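Local coordinates for protein ammonium transporter (Kuenenia stuttgartiensis, PDB 6EU6) that probably senses ammonium as the Amt-family transmembrane part of a sensor histidine kinase, signalling its presence across the membrane, at residues H10-M15 / L229-N234; C18-M23 / F221-G226; G236-N241 / A282-V287; T242-A247 / S291-G296. One frame throughout, in Å; residues are numbered along the deposited sequence. Where two conformers were deposited one is given.

Overall arrangement
All four contacts are largely buried in one Amt bundle, 2 and 4 joining helices, 1 and 3 helix to loop, and each reaches a neighbouring subunit. Contacts 1 and 2 share helix 2-34: contact 1, farthest from the chain centre, sets it against a loop with some exposed residues, and contact 2, nearest the centre and wholly buried, sets it against helix 206-226. Contacts 3 and 4 share helix 234-261 and lie about 9 Å apart between centres. Contacts 1 and 2 are mainly apolar, with a sulfur-aromatic element in the second. Contact 3 alone has hydrogen bonds between its segments, from a side chain to loop carbonyls; contact 4 relies on small residues and CA-H...O contacts.

Contact 1: H10-M15 / L229-N234; sequences HLWVIM and LRVSVN
W12 meets V231 at the root of its indole: V231 CG2 lies 3.5 Å from W12 CB and 4.1 Å from W12 CG, and the two side chains approach at a slant. At the five-membered ring, W12 CD1 stands 3.8 Å from R230 O. That carbonyl is buried here and has no hydrogen-bond partner in the model. The neighbouring residue V13 works through one branch. Its CG2 comes to 3.7 Å from L229 CA and 4.2 Å from L229 CD2, packing on backbone and side chain alike. With CG1 of V13 anti to the backbone N (chi1 170°), CG2 is the methyl turned to the loop. No hydrogen bond joins the two segments.

The contact thus ties the first long transmembrane helix of the Amt fold, 2-34, to the link between helices 206-226 and 234-261. L229 has left helical geometry with a positive phi of 60°, just past the end of helix 206-226, and the chain then runs extended through R230 to S232. Ahead of the next helix, S232 OG takes a weak capping bond from N234 N at 3.5 Å.

Farther out, the indole is fixed in rotation by a hydrogen bond from W12 NE1 to G225 O, while its ring also packs on I235 and I239 of helix 234-261. V231 N is held by N9 OD1, a second attachment of the loop to helix 2-34. L11 of the third subunit packs on W12, bringing the contact to the trimer interface.

Contact 2: C18-M23 / F221-G226; sequences CMVFLM and FGFNGG
M19 packs on the backbone of G222. Its CB lies 4.2 Å from G222 CA, and CG leads on to SD, which passes G222 CA at 4.1 Å. A bend at chi3 (67°) then turns CE to G222 N, 3.7 Å away, and the same methyl also touches CB of F221. G222 makes this approach possible: a CB there would clash with M19 CB. The segment axes, at 144° between their N-to-C directions, can therefore come within 8.1 Å.

V20 uses both branches on F223. CG2 presses on the backbone, 3.4 Å from F223 N, and CG1 reaches the ring at CD2, 3.8 Å away. An alanine here would remove both methyls and would probably open a gap beside F223, leaving its ring freer to shift.

M23 completes the grip on the same ring carbon, with SD 3.7 Å from F223 CD2. This is a Met-aromatic contact: the sulfur approaches obliquely, 60° off the ring normal, and the two side chains cross at about a right angle. No hydrogen bond crosses, so shape and sulfur-aromatic contact carry the pairing.

Outside the two segments, F223 stacks on F103 of helix 93-114, lies edge-to-face with W220 and meets the ring of H171. Sequence and geometry are consistent with F103 and F223 being the stacked phenylalanine pair that gates the pore of Amt proteins, so that V20 and M23 would back one of the two gate rings.

Contact 3: G236-N241 / A282-V287; sequences GLVILN and ASSNMV
N241 supplies the hydrogen bonds, both from ND2 to loop carbonyls. S284 O is taken at 3.0 Å, with an N-H...O angle of 160° and the acceptor close to the plane of the amide. V287 O is also 3.0 Å from ND2, but that bond is more bent, at 136°, and the donor stands well above the V287 carbonyl plane. Chi1 sets CG beside the backbone N, and chi2 (-20°) turns the amide so that ND2 meets both carbonyls. An alanine in place of N241 would remove the whole amide and would probably leave the S284 and V287 carbonyls without this donor, unpinning the loop from the helix.

In the fold, this single side chain clamps helix 234-261 to the loop that connects helices 266-280 and 289-312, across a turn in which M286 N bonds to S283 O.

Van der Waals contacts fill in around the clamp. V238 CG1 lies 3.5 Å from S284 OG, while V238 CG2 rests 3.7 Å from N285 CA. V287 CG2 packs on the amide, 3.7 Å from N241 ND2, and L237 CD1 approaches V287 O at 4.0 Å. The N241 side chain also packs on P289 and A292 of helix 289-312.

Contact 4: T242-A247 / S291-G296; sequences TNMAAA and SAVAIG
M244 and A245 meet A292, V293 and G296 in a close, roughly parallel helix-helix packing, buried between helices 234-261 and 289-312 of the Amt bundle. The segment axes come within 7.3 Å and cross at -34°. Small residues make this possible: A292 and G296, four positions apart, form a small-xxx-small pair on one helix, facing A245 on the other. At the tightest point A245 O lies 3.4 Å from G296 CA, and a CB on G296 would clash with that oxygen. A second CA-H...O contact runs the opposite way, from A245 CA to A292 O at 3.5 Å.

Beside this backbone contact, M244 and V293 lie side by side and point the same way. V293 CG2 sits 4.0 Å from M244 CB; bends at chi2 (-55°) and chi3 bring M244 CE back to the same methyl, 3.9 Å away. I280 of helix 266-280 packs on A245 and A292, and L56 of the third subunit packs on M244.

No conventional hydrogen bond crosses. The reciprocal CA-H...O contacts and the close fit of the two backbones imply an association resting on small residues and weak polar attraction, as in right-handed GxxxG-like helix pairs of membrane proteins.

Contact 1: H10-M15 / L229-N234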
loop_
_atom_site.group_PDB
_atom_site.type_symbol
_atom_site.label_atom_id
_atom_site.label_comp_id
_atom_site.label_asym_id
_atom_site.label_seq_id
_atom_site.Cartn_x
_atom_site.Cartn_y
_atom_site.Cartn_z
ATOM N N HIS A 10 -0.379 20.519 6.417
ATOM C CA HIS A 10 0.849 19.725 6.298
ATOM C C HIS A 10 0.611 18.237 6.354
ATOM O O HIS A 10 1.103 17.501 5.536
ATOM C CB HIS A 10 1.875 20.061 7.386
ATOM C CG HIS A 10 2.647 21.302 7.128
ATOM N ND1 HIS A 10 3.738 21.334 6.303
ATOM C CD2 HIS A 10 2.556 22.538 7.663
ATOM C CE1 HIS A 10 4.245 22.543 6.277
ATOM N NE2 HIS A 10 3.540 23.295 7.080
ATOM N N LEU A 11 -0.149 17.805 7.339
ATOM C CA LEU A 11 -0.426 16.423 7.506
ATOM C C LEU A 11 -1.036 15.837 6.230
ATOM O O LEU A 11 -0.603 14.752 5.774
ATOM C CB LEU A 11 -1.343 16.213 8.696
ATOM C CG LEU A 11 -1.819 14.782 8.987
ATOM C CD1 LEU A 11 -0.641 13.829 9.097
ATOM C CD2 LEU A 11 -2.658 14.789 10.272
ATOM N N TRP A 12 -2.056 16.521 5.674
ATOM C CA TRP A 12 -2.739 15.955 4.514
ATOM C C TRP A 12 -1.799 15.956 3.291
ATOM O O TRP A 12 -1.637 14.927 2.604
ATOM C CB TRP A 12 -4.030 16.658 4.218
ATOM C CG TRP A 12 -4.679 16.247 2.889
ATOM C CD1 TRP A 12 -5.153 17.085 1.918
ATOM C CD2 TRP A 12 -4.912 14.911 2.403
ATOM N NE1 TRP A 12 -5.649 16.380 0.879
ATOM C CE2 TRP A 12 -5.542 15.040 1.148
ATOM C CE3 TRP A 12 -4.629 13.604 2.908
ATOM C CZ2 TRP A 12 -5.901 13.923 0.362
ATOM C CZ3 TRP A 12 -4.978 12.479 2.124
ATOM C CH2 TRP A 12 -5.629 12.663 0.856
ATOM N N VAL A 13 -1.121 17.080 3.038
ATOM C CA VAL A 13 -0.277 17.175 1.864
ATOM C C VAL A 13 0.803 16.109 1.923
ATOM O O VAL A 13 1.136 15.497 0.920
ATOM C CB VAL A 13 0.255 18.604 1.690
ATOM C CG1 VAL A 13 1.316 18.680 0.618
ATOM C CG2 VAL A 13 -0.919 19.523 1.311
ATOM N N ILE A 14 1.381 15.888 3.102
ATOM C CA ILE A 14 2.482 14.918 3.221
ATOM C C ILE A 14 1.952 13.487 3.100
ATOM O O ILE A 14 2.552 12.641 2.422
ATOM C CB ILE A 14 3.394 15.190 4.475
ATOM C CG1 ILE A 14 4.779 14.696 4.264
ATOM C CG2 ILE A 14 2.852 14.485 5.675
ATOM C CD1 ILE A 14 5.622 15.468 3.295
ATOM N N MET A 15 0.788 13.231 3.665
ATOM C CA MET A 15 0.153 11.904 3.487
ATOM C C MET A 15 -0.140 11.620 1.993
ATOM O O MET A 15 0.158 10.541 1.461
ATOM C CB MET A 15 -1.132 11.779 4.308
ATOM C CG MET A 15 -1.005 11.047 5.644
ATOM S SD MET A 15 -0.351 9.302 5.411
ATOM C CE MET A 15 -0.769 8.605 3.825
ATOM N N LEU A 229 -4.126 21.177 -1.509
ATOM C CA LEU A 229 -3.106 21.806 -0.684
ATOM C C LEU A 229 -3.623 22.246 0.693
ATOM O O LEU A 229 -2.987 22.980 1.359
ATOM C CB LEU A 229 -2.419 22.939 -1.435
ATOM C CG LEU A 229 -1.704 22.487 -2.678
ATOM C CD1 LEU A 229 -1.108 23.679 -3.415
ATOM C CD2 LEU A 229 -0.633 21.451 -2.393
ATOM N N ARG A 230 -4.777 21.732 1.109
ATOM C CA ARG A 230 -5.372 22.097 2.391
ATOM C C ARG A 230 -6.490 21.105 2.652
ATOM O O ARG A 230 -6.949 20.434 1.734
ATOM C CB ARG A 230 -5.943 23.521 2.401
ATOM C CG ARG A 230 -7.307 23.647 1.739
ATOM C CD ARG A 230 -7.857 25.060 1.895
ATOM N NE ARG A 230 -7.137 25.684 2.981
ATOM C CZ ARG A 230 -7.474 25.582 4.266
ATOM N NH1 ARG A 230 -8.595 24.916 4.639
ATOM N NH2 ARG A 230 -6.689 26.167 5.155
ATOM N N VAL A 231 -6.911 20.998 3.901
ATOM C CA VAL A 231 -8.000 20.111 4.223
ATOM C C VAL A 231 -9.230 20.920 4.325
ATOM O O VAL A 231 -9.262 21.861 5.076
ATOM C CB VAL A 231 -7.767 19.437 5.586
ATOM C CG1 VAL A 231 -8.860 18.434 5.850
ATOM C CG2 VAL A 231 -6.382 18.794 5.647
ATOM N N SER A 232 -10.253 20.544 3.581
ATOM C CA SER A 232 -11.618 21.111 3.707
ATOM C C SER A 232 -12.570 19.971 3.421
ATOM O O SER A 232 -12.177 18.894 2.998
ATOM C CB SER A 232 -11.901 22.239 2.712
ATOM O OG SER A 232 -11.470 21.969 1.380
ATOM N N VAL A 233 -13.823 20.243 3.587
ATOM C CA VAL A 233 -14.926 19.391 3.117
ATOM C C VAL A 233 -14.782 18.956 1.638
ATOM O O VAL A 233 -15.207 17.869 1.203
ATOM C CB VAL A 233 -16.255 20.156 3.400
ATOM C CG1 VAL A 233 -16.264 20.650 4.856
ATOM C CG2 VAL A 233 -16.401 21.384 2.536
ATOM N N ASN A 234 -14.061 19.746 0.872
ATOM C CA ASN A 234 -13.848 19.437 -0.523
ATOM C C ASN A 234 -13.025 18.173 -0.791
ATOM O O ASN A 234 -12.970 17.691 -1.948
ATOM C CB ASN A 234 -13.147 20.625 -1.197
ATOM C CG ASN A 234 -14.044 21.794 -1.259
ATOM O OD1 ASN A 234 -15.233 21.629 -1.525
ATOM N ND2 ASN A 234 -13.523 22.974 -0.952
#

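Contact 2: C18-M23 / F221-G226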
loop_
_atom_site.group_PDB
_atom_site.type_symbol
_atom_site.label_atom_id
_atom_site.label_comp_id
_atom_site.label_asym_id
_atom_site.label_seq_id
_atom_site.Cartn_x
_atom_site.Cartn_y
_atom_site.Cartn_z
ATOM N N CYS A 18 2.961 10.815 0.094
ATOM C CA CYS A 18 3.378 9.451 0.301
ATOM C C CYS A 18 2.499 8.501 -0.545
ATOM O O CYS A 18 2.990 7.502 -1.083
ATOM C CB CYS A 18 3.287 9.047 1.769
ATOM S SG CYS A 18 4.435 9.936 2.843
ATOM N N MET A 19 1.211 8.800 -0.673
ATOM C CA MET A 19 0.363 7.949 -1.517
ATOM C C MET A 19 0.834 8.028 -2.977
ATOM O O MET A 19 0.830 7.047 -3.730
ATOM C CB MET A 19 -1.116 8.363 -1.399
ATOM C CG MET A 19 -1.696 8.207 -0.044
ATOM S SD MET A 19 -3.291 8.960 0.229
ATOM C CE MET A 19 -4.336 7.947 -0.851
ATOM N N VAL A 20 1.163 9.226 -3.413
ATOM C CA VAL A 20 1.724 9.412 -4.766
ATOM C C VAL A 20 3.077 8.744 -4.959
ATOM O O VAL A 20 3.380 8.148 -6.015
ATOM C CB VAL A 20 1.842 10.921 -5.101
ATOM C CG1 VAL A 20 2.528 11.116 -6.457
ATOM C CG2 VAL A 20 0.433 11.550 -5.112
ATOM N N PHE A 21 3.900 8.715 -3.901
ATOM C CA PHE A 21 5.135 7.929 -3.996
ATOM C C PHE A 21 4.823 6.459 -4.335
ATOM O O PHE A 21 5.509 5.793 -5.099
ATOM C CB PHE A 21 5.952 8.003 -2.670
ATOM C CG PHE A 21 7.181 7.194 -2.718
ATOM C CD1 PHE A 21 8.361 7.723 -3.237
ATOM C CD2 PHE A 21 7.173 5.899 -2.268
ATOM C CE1 PHE A 21 9.533 6.950 -3.243
ATOM C CE2 PHE A 21 8.331 5.118 -2.316
ATOM C CZ PHE A 21 9.501 5.639 -2.824
ATOM N N LEU A 22 3.783 5.953 -3.704
ATOM C CA LEU A 22 3.396 4.563 -3.897
ATOM C C LEU A 22 2.903 4.250 -5.340
ATOM O O LEU A 22 3.012 3.102 -5.775
ATOM C CB LEU A 22 2.280 4.194 -2.913
ATOM C CG LEU A 22 2.141 2.712 -2.621
ATOM C CD1 LEU A 22 3.392 2.181 -1.985
ATOM C CD2 LEU A 22 0.961 2.506 -1.685
ATOM N N MET A 23 2.512 5.280 -6.083
ATOM C CA MET A 23 2.290 5.138 -7.519
ATOM C C MET A 23 3.529 4.688 -8.228
ATOM O O MET A 23 3.440 4.057 -9.233
ATOM C CB MET A 23 1.776 6.435 -8.123
ATOM C CG MET A 23 0.411 6.792 -7.618
ATOM S SD MET A 23 -0.132 8.401 -8.243
ATOM C CE MET A 23 -0.571 8.078 -9.949
ATOM N N PHE A 221 -5.841 9.016 -5.604
ATOM C CA PHE A 221 -6.557 9.672 -4.534
ATOM C C PHE A 221 -5.737 10.757 -3.848
ATOM O O PHE A 221 -6.261 11.896 -3.563
ATOM C CB PHE A 221 -7.098 8.678 -3.471
ATOM C CG PHE A 221 -8.163 7.718 -3.983
ATOM C CD1 PHE A 221 -9.087 8.097 -4.961
ATOM C CD2 PHE A 221 -8.219 6.420 -3.507
ATOM C CE1 PHE A 221 -10.043 7.200 -5.405
ATOM C CE2 PHE A 221 -9.162 5.520 -3.983
ATOM C CZ PHE A 221 -10.076 5.934 -4.916
ATOM N N GLY A 222 -4.460 10.437 -3.589
ATOM C CA GLY A 222 -3.547 11.432 -3.035
ATOM C C GLY A 222 -3.176 12.490 -4.067
ATOM O O GLY A 222 -3.034 13.673 -3.779
ATOM N N PHE A 223 -2.956 12.032 -5.280
ATOM C CA PHE A 223 -2.585 12.952 -6.380
ATOM C C PHE A 223 -3.592 14.066 -6.526
ATOM O O PHE A 223 -3.235 15.273 -6.487
ATOM C CB PHE A 223 -2.464 12.087 -7.630
ATOM C CG PHE A 223 -1.531 12.611 -8.653
ATOM C CD1 PHE A 223 -2.023 13.488 -9.630
ATOM C CD2 PHE A 223 -0.288 12.089 -8.794
ATOM C CE1 PHE A 223 -1.166 13.934 -10.636
ATOM C CE2 PHE A 223 0.600 12.589 -9.749
ATOM C CZ PHE A 223 0.140 13.529 -10.650
ATOM N N ASN A 224 -4.883 13.675 -6.541
ATOM C CA ASN A 224 -5.993 14.618 -6.639
ATOM C C ASN A 224 -6.349 15.316 -5.318
ATOM O O ASN A 224 -6.371 16.536 -5.235
ATOM C CB ASN A 224 -7.234 13.935 -7.210
ATOM C CG ASN A 224 -7.160 13.766 -8.740
ATOM O OD1 ASN A 224 -6.772 12.764 -9.250
ATOM N ND2 ASN A 224 -7.614 14.760 -9.439
ATOM N N GLY A 225 -6.649 14.539 -4.288
ATOM C CA GLY A 225 -6.958 15.106 -2.983
ATOM C C GLY A 225 -5.887 16.020 -2.436
ATOM O O GLY A 225 -6.189 17.042 -1.811
ATOM N N GLY A 226 -4.646 15.599 -2.549
ATOM C CA GLY A 226 -3.503 16.384 -2.032
ATOM C C GLY A 226 -3.400 17.725 -2.771
ATOM O O GLY A 226 -2.871 18.736 -2.205
#

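Contact 3: G236-N241 / A282-V287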
loop_
_atom_site.group_PDB
_atom_site.type_symbol
_atom_site.label_atom_id
_atom_site.label_comp_id
_atom_site.label_asym_id
_atom_site.label_seq_id
_atom_site.Cartn_x
_atom_site.Cartn_y
_atom_site.Cartn_z
ATOM N N GLY A 236 -13.374 15.096 0.327
ATOM C CA GLY A 236 -14.234 13.964 -0.027
ATOM C C GLY A 236 -14.786 14.076 -1.447
ATOM O O GLY A 236 -14.917 13.071 -2.156
ATOM N N LEU A 237 -15.036 15.292 -1.884
ATOM C CA LEU A 237 -15.573 15.515 -3.224
ATOM C C LEU A 237 -14.536 15.132 -4.249
ATOM O O LEU A 237 -14.869 14.470 -5.230
ATOM C CB LEU A 237 -16.016 16.990 -3.402
ATOM C CG LEU A 237 -16.425 17.457 -4.818
ATOM C CD1 LEU A 237 -17.581 16.649 -5.300
ATOM C CD2 LEU A 237 -16.774 18.952 -4.749
ATOM N N VAL A 238 -13.292 15.587 -4.044
ATOM C CA VAL A 238 -12.236 15.368 -5.051
ATOM C C VAL A 238 -11.998 13.848 -5.189
ATOM O O VAL A 238 -11.843 13.305 -6.278
ATOM C CB VAL A 238 -10.959 16.047 -4.609
ATOM C CG1 VAL A 238 -9.787 15.570 -5.449
ATOM C CG2 VAL A 238 -11.171 17.549 -4.744
ATOM N N ILE A 239 -11.905 13.188 -4.032
ATOM C CA ILE A 239 -11.628 11.725 -4.051
ATOM C C ILE A 239 -12.771 10.911 -4.631
ATOM O O ILE A 239 -12.544 9.984 -5.380
ATOM C CB ILE A 239 -11.212 11.306 -2.649
ATOM C CG1 ILE A 239 -9.795 11.860 -2.482
ATOM C CG2 ILE A 239 -11.243 9.791 -2.500
ATOM C CD1 ILE A 239 -9.063 11.619 -1.215
ATOM N N LEU A 240 -13.994 11.266 -4.264
ATOM C CA LEU A 240 -15.173 10.651 -4.846
ATOM C C LEU A 240 -15.206 10.866 -6.351
ATOM O O LEU A 240 -15.370 9.920 -7.114
ATOM C CB LEU A 240 -16.443 11.202 -4.189
ATOM C CG LEU A 240 -17.747 10.639 -4.796
ATOM C CD1 LEU A 240 -17.846 9.098 -4.601
ATOM C CD2 LEU A 240 -19.012 11.310 -4.260
ATOM N N ASN A 241 -14.914 12.086 -6.820
ATOM C CA ASN A 241 -14.884 12.271 -8.244
ATOM C C ASN A 241 -13.781 11.455 -8.896
ATOM O O ASN A 241 -13.952 10.950 -10.018
ATOM C CB ASN A 241 -14.657 13.747 -8.609
ATOM C CG ASN A 241 -15.845 14.614 -8.325
ATOM O OD1 ASN A 241 -17.003 14.148 -8.195
ATOM N ND2 ASN A 241 -15.570 15.919 -8.198
ATOM N N ALA A 282 -7.416 16.760 -14.129
ATOM C CA ALA A 282 -7.444 18.205 -14.542
ATOM C C ALA A 282 -8.478 18.974 -13.751
ATOM O O ALA A 282 -8.371 20.177 -13.637
ATOM C CB ALA A 282 -7.805 18.345 -16.006
ATOM N N SER A 283 -9.520 18.296 -13.277
ATOM C CA SER A 283 -10.711 18.989 -12.877
ATOM C C SER A 283 -11.408 18.452 -11.657
ATOM O O SER A 283 -12.502 18.906 -11.316
ATOM C CB SER A 283 -11.703 18.974 -14.034
ATOM O OG SER A 283 -12.143 17.655 -14.262
ATOM N N SER A 284 -10.795 17.534 -10.924
ATOM C CA SER A 284 -11.574 16.826 -9.895
ATOM C C SER A 284 -12.061 17.739 -8.769
ATOM O O SER A 284 -12.977 17.364 -8.062
ATOM C CB SER A 284 -10.783 15.631 -9.328
ATOM O OG SER A 284 -9.576 16.128 -8.852
ATOM N N ASN A 285 -11.476 18.936 -8.583
ATOM C CA ASN A 285 -11.932 19.846 -7.537
ATOM C C ASN A 285 -13.099 20.738 -7.988
ATOM O O ASN A 285 -13.687 21.442 -7.160
ATOM C CB ASN A 285 -10.795 20.759 -7.116
ATOM C CG ASN A 285 -10.301 21.659 -8.275
ATOM O OD1 ASN A 285 -10.209 21.247 -9.448
ATOM N ND2 ASN A 285 -9.978 22.878 -7.947
ATOM N N MET A 286 -13.464 20.693 -9.257
ATOM C CA MET A 286 -14.395 21.699 -9.807
ATOM C C MET A 286 -15.562 21.158 -10.528
ATOM O O MET A 286 -16.347 21.935 -11.092
ATOM C CB MET A 286 -13.665 22.733 -10.699
ATOM C CG MET A 286 -12.869 22.237 -11.856
ATOM S SD MET A 286 -11.714 23.457 -12.642
ATOM C CE MET A 286 -10.841 24.001 -11.283
ATOM N N VAL A 287 -15.724 19.844 -10.478
ATOM C CA VAL A 287 -16.837 19.170 -11.161
ATOM C C VAL A 287 -17.664 18.435 -10.126
ATOM O O VAL A 287 -17.221 18.248 -8.998
ATOM C CB VAL A 287 -16.385 18.215 -12.283
ATOM C CG1 VAL A 287 -15.486 18.941 -13.261
ATOM C CG2 VAL A 287 -15.651 16.953 -11.759
#

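Contact 4: T242-A247 / S291-G296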
loop_
_atom_site.group_PDB
_atom_site.type_symbol
_atom_site.label_atom_id
_atom_site.label_comp_id
_atom_site.label_asym_id
_atom_site.label_seq_id
_atom_site.Cartn_x
_atom_site.Cartn_y
_atom_site.Cartn_z
ATOM N N THR A 242 -12.599 11.364 -8.260
ATOM C CA THR A 242 -11.551 10.578 -8.850
ATOM C C THR A 242 -12.023 9.117 -9.021
ATOM O O THR A 242 -11.841 8.526 -10.026
ATOM C CB THR A 242 -10.304 10.678 -7.945
ATOM O OG1 THR A 242 -9.906 12.055 -7.914
ATOM C CG2 THR A 242 -9.184 9.827 -8.460
ATOM N N ASN A 243 -12.687 8.576 -7.998
ATOM C CA ASN A 243 -13.143 7.216 -8.016
ATOM C C ASN A 243 -14.192 7.004 -9.095
ATOM O O ASN A 243 -14.205 5.989 -9.851
ATOM C CB ASN A 243 -13.725 6.804 -6.690
ATOM C CG ASN A 243 -13.891 5.313 -6.617
ATOM O OD1 ASN A 243 -12.919 4.574 -6.487
ATOM N ND2 ASN A 243 -15.151 4.848 -6.683
ATOM N N MET A 244 -15.087 7.961 -9.178
ATOM C CA MET A 244 -16.164 7.797 -10.124
ATOM C C MET A 244 -15.667 7.890 -11.560
ATOM O O MET A 244 -16.225 7.218 -12.421
ATOM C CB MET A 244 -17.311 8.825 -9.881
ATOM C CG MET A 244 -17.929 8.743 -8.516
ATOM S SD MET A 244 -18.509 7.105 -8.139
ATOM C CE MET A 244 -19.704 6.772 -9.451
ATOM N N ALA A 245 -14.658 8.728 -11.850
ATOM C CA ALA A 245 -14.130 8.811 -13.206
ATOM C C ALA A 245 -13.510 7.454 -13.577
ATOM O O ALA A 245 -13.752 6.969 -14.696
ATOM C CB ALA A 245 -13.103 9.940 -13.421
ATOM N N ALA A 246 -12.691 6.858 -12.684
ATOM C CA ALA A 246 -12.077 5.552 -12.932
ATOM C C ALA A 246 -13.152 4.482 -13.171
ATOM O O ALA A 246 -13.087 3.678 -14.140
ATOM C CB ALA A 246 -11.188 5.122 -11.793
ATOM N N ALA A 247 -14.142 4.471 -12.308
ATOM C CA ALA A 247 -15.141 3.407 -12.387
ATOM C C ALA A 247 -15.962 3.549 -13.688
ATOM O O ALA A 247 -16.178 2.583 -14.396
ATOM C CB ALA A 247 -16.048 3.503 -11.209
ATOM N N SER A 291 -20.662 14.786 -13.458
ATOM C CA SER A 291 -19.765 15.173 -14.548
ATOM C C SER A 291 -18.483 14.302 -14.575
ATOM O O SER A 291 -17.862 14.074 -15.660
ATOM C CB SER A 291 -19.345 16.607 -14.397
ATOM O OG SER A 291 -20.429 17.479 -14.319
ATOM N N ALA A 292 -18.036 13.886 -13.390
ATOM C CA ALA A 292 -16.833 12.962 -13.280
ATOM C C ALA A 292 -17.176 11.666 -13.980
ATOM O O ALA A 292 -16.352 11.120 -14.691
ATOM C CB ALA A 292 -16.441 12.760 -11.840
ATOM N N VAL A 293 -18.411 11.164 -13.797
ATOM C CA VAL A 293 -18.880 9.991 -14.508
ATOM C C VAL A 293 -18.854 10.213 -16.061
ATOM O O VAL A 293 -18.353 9.377 -16.839
ATOM C CB VAL A 293 -20.255 9.593 -14.003
ATOM C CG1 VAL A 293 -20.894 8.593 -14.969
ATOM C CG2 VAL A 293 -20.190 9.015 -12.630
ATOM N N ALA A 294 -19.353 11.363 -16.508
ATOM C CA ALA A 294 -19.348 11.671 -17.955
ATOM C C ALA A 294 -17.932 11.767 -18.499
ATOM O O ALA A 294 -17.636 11.256 -19.584
ATOM C CB ALA A 294 -20.132 12.930 -18.216
ATOM N N ILE A 295 -17.053 12.443 -17.772
ATOM C CA ILE A 295 -15.616 12.558 -18.183
ATOM C C ILE A 295 -14.974 11.155 -18.298
ATOM O O ILE A 295 -14.281 10.877 -19.262
ATOM C CB ILE A 295 -14.800 13.442 -17.245
ATOM C CG1 ILE A 295 -15.346 14.902 -17.326
ATOM C CG2 ILE A 295 -13.279 13.402 -17.591
ATOM C CD1 ILE A 295 -14.924 15.805 -16.167
ATOM N N GLY A 296 -15.265 10.266 -17.340
ATOM C CA GLY A 296 -14.770 8.901 -17.365
ATOM C C GLY A 296 -15.251 8.116 -18.583
ATOM O O GLY A 296 -14.461 7.443 -19.245
#